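Local coordinates for protein sulfhydryl oxidase 1 (Homo sapiens, PDB 3LLK) that probably oxidises thiol pairs in secreted proteins to disulfides with a bound FAD, passing the electrons to molecular oxygen, at residues Y15-R28 with E95-C108. Numbering follows the deposited sequence.
Sequences YMADLESALHYILR and EGAVLAKKVNWIGC
Asp18 takes backbone N-H groups from the turn Ile106-Cys108, where an extended segment runs antiparallel to helix 16-30 in what is probably the degenerate half of the sulfhydryl oxidase pseudo-dimer. Ile106 N reaches Asp18 OD1 at 2.8 Å on the syn side, 32° out of the carboxylate plane, while Gly107 N takes the syn lone pair of OD2 at 2.7 Å; Cys108 N adds a weak bond to OD1. Beside this carboxylate, Ile106 CG2 sits over the centre of the Tyr15 ring, a CH-pi contact 3.5 Å from the centroid. One turn up the helix, Ser21 OG accepts a nearly straight bond from Asn104 N (2.9 Å), and Ser21 CB presses against Trp105 CZ3. Farther along, His24 swings CG anti to its own N (chi1 177°), bringing ND1 to Glu95 OE1 at 3.1 Å, with that oxygen in the imidazole plane and Ala100 O over one ring face. Arg28 NE comes to Glu95 OE2 from above the carboxylate plane, a salt bridge in which the two flat groups stand almost perpendicular. An alanine at Glu95 takes away the acceptor of His24 ND1, and the imidazole would probably be freer to turn, leaving Arg28 without this partner, though it keeps its salt bridge to Asp91. Leu99 packs against the helix beside His24, CD2 on Glu20 CB and CD1 near Leu23 CB. At the end of the turn that Asp18 holds, Cys108 is disulfide-bonded to Cys120 near the FAD; its CB lies 3.4 Å from Asp18 OD1.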
# COMPACT_ATOMS: atom_id res chain seq x y z
N TYR A 15 -11.16 4.14 4.12
CA TYR A 15 -11.20 4.85 5.39
C TYR A 15 -9.84 5.46 5.68
O TYR A 15 -8.82 4.76 5.66
CB TYR A 15 -11.63 3.91 6.52
CG TYR A 15 -13.08 3.51 6.40
CD1 TYR A 15 -14.09 4.33 6.92
CD2 TYR A 15 -13.45 2.36 5.70
CE1 TYR A 15 -15.43 4.01 6.73
CE2 TYR A 15 -14.78 2.04 5.51
CZ TYR A 15 -15.77 2.87 6.03
OH TYR A 15 -17.08 2.54 5.83
N MET A 16 -9.82 6.76 5.95
CA MET A 16 -8.57 7.43 6.23
C MET A 16 -7.85 6.75 7.40
O MET A 16 -6.62 6.73 7.45
CB MET A 16 -8.80 8.91 6.54
CG MET A 16 -7.52 9.74 6.57
SD MET A 16 -6.64 9.83 4.95
CE MET A 16 -7.40 11.28 4.25
N ALA A 17 -8.62 6.19 8.32
CA ALA A 17 -8.06 5.52 9.49
C ALA A 17 -7.17 4.34 9.08
O ALA A 17 -6.12 4.12 9.68
CB ALA A 17 -9.18 5.03 10.42
N ASP A 18 -7.58 3.58 8.06
CA ASP A 18 -6.78 2.45 7.61
C ASP A 18 -5.47 2.97 7.01
O ASP A 18 -4.40 2.41 7.26
CB ASP A 18 -7.52 1.61 6.56
CG ASP A 18 -8.75 0.90 7.12
OD1 ASP A 18 -8.62 0.11 8.10
OD2 ASP A 18 -9.85 1.11 6.57
N LEU A 19 -5.54 4.05 6.23
CA LEU A 19 -4.35 4.59 5.60
C LEU A 19 -3.35 5.17 6.61
O LEU A 19 -2.16 4.89 6.52
CB LEU A 19 -4.74 5.66 4.56
CG LEU A 19 -5.57 5.16 3.37
CD1 LEU A 19 -6.09 6.34 2.55
CD2 LEU A 19 -4.72 4.24 2.50
N GLU A 20 -3.84 5.97 7.56
CA GLU A 20 -2.95 6.55 8.56
C GLU A 20 -2.37 5.48 9.50
O GLU A 20 -1.24 5.60 9.96
CB GLU A 20 -3.68 7.62 9.38
CG GLU A 20 -4.25 8.75 8.52
CD GLU A 20 -4.77 9.93 9.33
OE1 GLU A 20 -5.26 9.72 10.46
OE2 GLU A 20 -4.70 11.06 8.82
N SER A 21 -3.15 4.43 9.77
CA SER A 21 -2.67 3.35 10.63
C SER A 21 -1.55 2.61 9.90
O SER A 21 -0.58 2.19 10.52
CB SER A 21 -3.80 2.38 10.97
OG SER A 21 -4.72 2.96 11.89
N ALA A 22 -1.70 2.45 8.59
CA ALA A 22 -0.68 1.80 7.79
C ALA A 22 0.62 2.59 7.94
O ALA A 22 1.67 2.02 8.23
CB ALA A 22 -1.11 1.74 6.31
N LEU A 23 0.55 3.90 7.74
CA LEU A 23 1.74 4.75 7.89
C LEU A 23 2.36 4.58 9.29
O LEU A 23 3.57 4.43 9.44
CB LEU A 23 1.38 6.23 7.70
CG LEU A 23 0.96 6.72 6.31
CD1 LEU A 23 0.79 8.24 6.35
CD2 LEU A 23 2.01 6.34 5.27
N HIS A 24 1.51 4.61 10.31
CA HIS A 24 1.99 4.46 11.68
C HIS A 24 2.74 3.14 11.88
O HIS A 24 3.84 3.10 12.43
CB HIS A 24 0.80 4.50 12.64
CG HIS A 24 1.19 4.30 14.08
ND1 HIS A 24 1.94 5.21 14.78
CD2 HIS A 24 0.95 3.27 14.92
CE1 HIS A 24 2.16 4.75 16.00
NE2 HIS A 24 1.57 3.57 16.11
N TYR A 25 2.12 2.06 11.43
CA TYR A 25 2.69 0.72 11.56
C TYR A 25 4.00 0.60 10.79
O TYR A 25 4.95 -0.02 11.26
CB TYR A 25 1.68 -0.30 11.04
CG TYR A 25 1.93 -1.70 11.52
CD1 TYR A 25 1.33 -2.17 12.68
CD2 TYR A 25 2.78 -2.56 10.82
CE1 TYR A 25 1.56 -3.47 13.13
CE2 TYR A 25 3.02 -3.85 11.27
CZ TYR A 25 2.41 -4.30 12.43
OH TYR A 25 2.63 -5.58 12.87
N ILE A 26 4.05 1.20 9.61
CA ILE A 26 5.26 1.16 8.80
C ILE A 26 6.44 1.81 9.52
O ILE A 26 7.49 1.19 9.71
CB ILE A 26 5.03 1.88 7.43
CG1 ILE A 26 4.17 1.00 6.53
CG2 ILE A 26 6.35 2.21 6.78
CD1 ILE A 26 3.59 1.71 5.30
N LEU A 27 6.25 3.06 9.93
CA LEU A 27 7.30 3.83 10.58
C LEU A 27 7.72 3.37 11.97
O LEU A 27 8.90 3.40 12.29
CB LEU A 27 6.89 5.31 10.64
CG LEU A 27 6.63 6.01 9.29
CD1 LEU A 27 5.89 7.32 9.54
CD2 LEU A 27 7.94 6.26 8.56
N ARG A 28 6.76 2.94 12.79
CA ARG A 28 7.05 2.52 14.16
C ARG A 28 7.31 1.02 14.33
O ARG A 28 8.05 0.62 15.24
CB ARG A 28 5.89 2.91 15.09
CG ARG A 28 5.59 4.41 15.15
CD ARG A 28 6.71 5.14 15.84
NE ARG A 28 6.35 6.51 16.20
CZ ARG A 28 7.16 7.35 16.84
NH1 ARG A 28 8.38 6.95 17.18
NH2 ARG A 28 6.76 8.57 17.15
N GLU A 95 4.69 12.46 15.39
CA GLU A 95 3.91 11.50 14.61
C GLU A 95 2.77 10.89 15.41
O GLU A 95 1.74 10.51 14.84
CB GLU A 95 4.80 10.38 14.05
CG GLU A 95 5.10 9.21 14.97
CD GLU A 95 3.95 8.24 15.11
OE1 GLU A 95 3.36 7.82 14.08
OE2 GLU A 95 3.63 7.88 16.26
N GLY A 96 2.95 10.78 16.72
CA GLY A 96 1.92 10.22 17.57
C GLY A 96 0.69 11.13 17.60
O GLY A 96 -0.44 10.66 17.60
N ALA A 97 0.93 12.43 17.64
CA ALA A 97 -0.17 13.39 17.66
C ALA A 97 -0.81 13.48 16.26
O ALA A 97 -2.03 13.47 16.13
CB ALA A 97 0.33 14.77 18.11
N VAL A 98 0.04 13.54 15.24
CA VAL A 98 -0.40 13.63 13.85
C VAL A 98 -1.12 12.37 13.36
O VAL A 98 -2.15 12.46 12.70
CB VAL A 98 0.80 13.92 12.92
CG1 VAL A 98 0.36 13.92 11.46
CG2 VAL A 98 1.42 15.26 13.30
N LEU A 99 -0.58 11.20 13.67
CA LEU A 99 -1.23 9.96 13.24
C LEU A 99 -2.00 9.38 14.42
O LEU A 99 -3.18 9.70 14.60
CB LEU A 99 -0.19 8.96 12.72
CG LEU A 99 0.59 9.46 11.49
CD1 LEU A 99 1.74 8.50 11.16
CD2 LEU A 99 -0.36 9.60 10.29
N ALA A 100 -1.35 8.56 15.23
CA ALA A 100 -2.00 7.96 16.39
C ALA A 100 -1.02 7.07 17.13
O ALA A 100 0.04 6.72 16.60
CB ALA A 100 -3.22 7.14 15.95
N LYS A 101 -1.37 6.71 18.36
CA LYS A 101 -0.51 5.87 19.19
C LYS A 101 -0.75 4.39 18.88
O LYS A 101 0.19 3.59 18.83
CB LYS A 101 -0.80 6.12 20.67
CG LYS A 101 -0.71 7.57 21.10
CD LYS A 101 0.73 8.08 21.10
CE LYS A 101 0.81 9.44 21.78
NZ LYS A 101 2.21 9.94 21.86
N LYS A 102 -2.02 4.03 18.68
CA LYS A 102 -2.37 2.64 18.39
C LYS A 102 -3.10 2.55 17.05
O LYS A 102 -3.75 3.50 16.61
CB LYS A 102 -3.23 2.09 19.52
CG LYS A 102 -2.92 2.74 20.88
CD LYS A 102 -3.51 1.99 22.06
CE LYS A 102 -2.63 0.81 22.46
NZ LYS A 102 -2.99 0.25 23.80
N VAL A 103 -2.99 1.41 16.39
CA VAL A 103 -3.64 1.22 15.10
C VAL A 103 -5.16 1.15 15.25
O VAL A 103 -5.68 0.75 16.28
CB VAL A 103 -3.16 -0.07 14.41
CG1 VAL A 103 -1.66 0.01 14.16
CG2 VAL A 103 -3.49 -1.27 15.28
N ASN A 104 -5.86 1.57 14.20
CA ASN A 104 -7.32 1.56 14.19
C ASN A 104 -7.77 1.17 12.79
O ASN A 104 -7.75 1.99 11.88
CB ASN A 104 -7.87 2.94 14.58
CG ASN A 104 -9.38 3.00 14.50
OD1 ASN A 104 -10.06 2.05 14.88
ND2 ASN A 104 -9.91 4.13 14.03
N TRP A 105 -8.15 -0.09 12.63
CA TRP A 105 -8.60 -0.60 11.34
C TRP A 105 -10.10 -0.42 11.23
O TRP A 105 -10.82 -0.61 12.21
CB TRP A 105 -8.27 -2.09 11.23
CG TRP A 105 -6.84 -2.42 11.53
CD1 TRP A 105 -6.38 -3.31 12.47
CD2 TRP A 105 -5.68 -1.85 10.92
NE1 TRP A 105 -5.00 -3.32 12.48
CE2 TRP A 105 -4.55 -2.44 11.54
CE3 TRP A 105 -5.49 -0.91 9.90
CZ2 TRP A 105 -3.24 -2.11 11.17
CZ3 TRP A 105 -4.18 -0.58 9.54
CH2 TRP A 105 -3.07 -1.18 10.18
N ILE A 106 -10.57 -0.03 10.06
CA ILE A 106 -12.00 0.09 9.86
C ILE A 106 -12.36 -0.79 8.68
O ILE A 106 -13.07 -1.78 8.83
CB ILE A 106 -12.43 1.56 9.61
CG1 ILE A 106 -12.09 2.42 10.82
CG2 ILE A 106 -13.94 1.61 9.36
CD1 ILE A 106 -12.60 3.86 10.73
N GLY A 107 -11.86 -0.45 7.50
CA GLY A 107 -12.14 -1.25 6.33
C GLY A 107 -11.23 -2.46 6.28
O GLY A 107 -11.40 -3.36 5.45
N CYS A 108 -10.25 -2.49 7.18
CA CYS A 108 -9.29 -3.59 7.25
C CYS A 108 -9.38 -4.37 8.56
O CYS A 108 -8.47 -5.12 8.93
CB CYS A 108 -7.88 -3.04 7.06
SG CYS A 108 -7.42 -2.76 5.31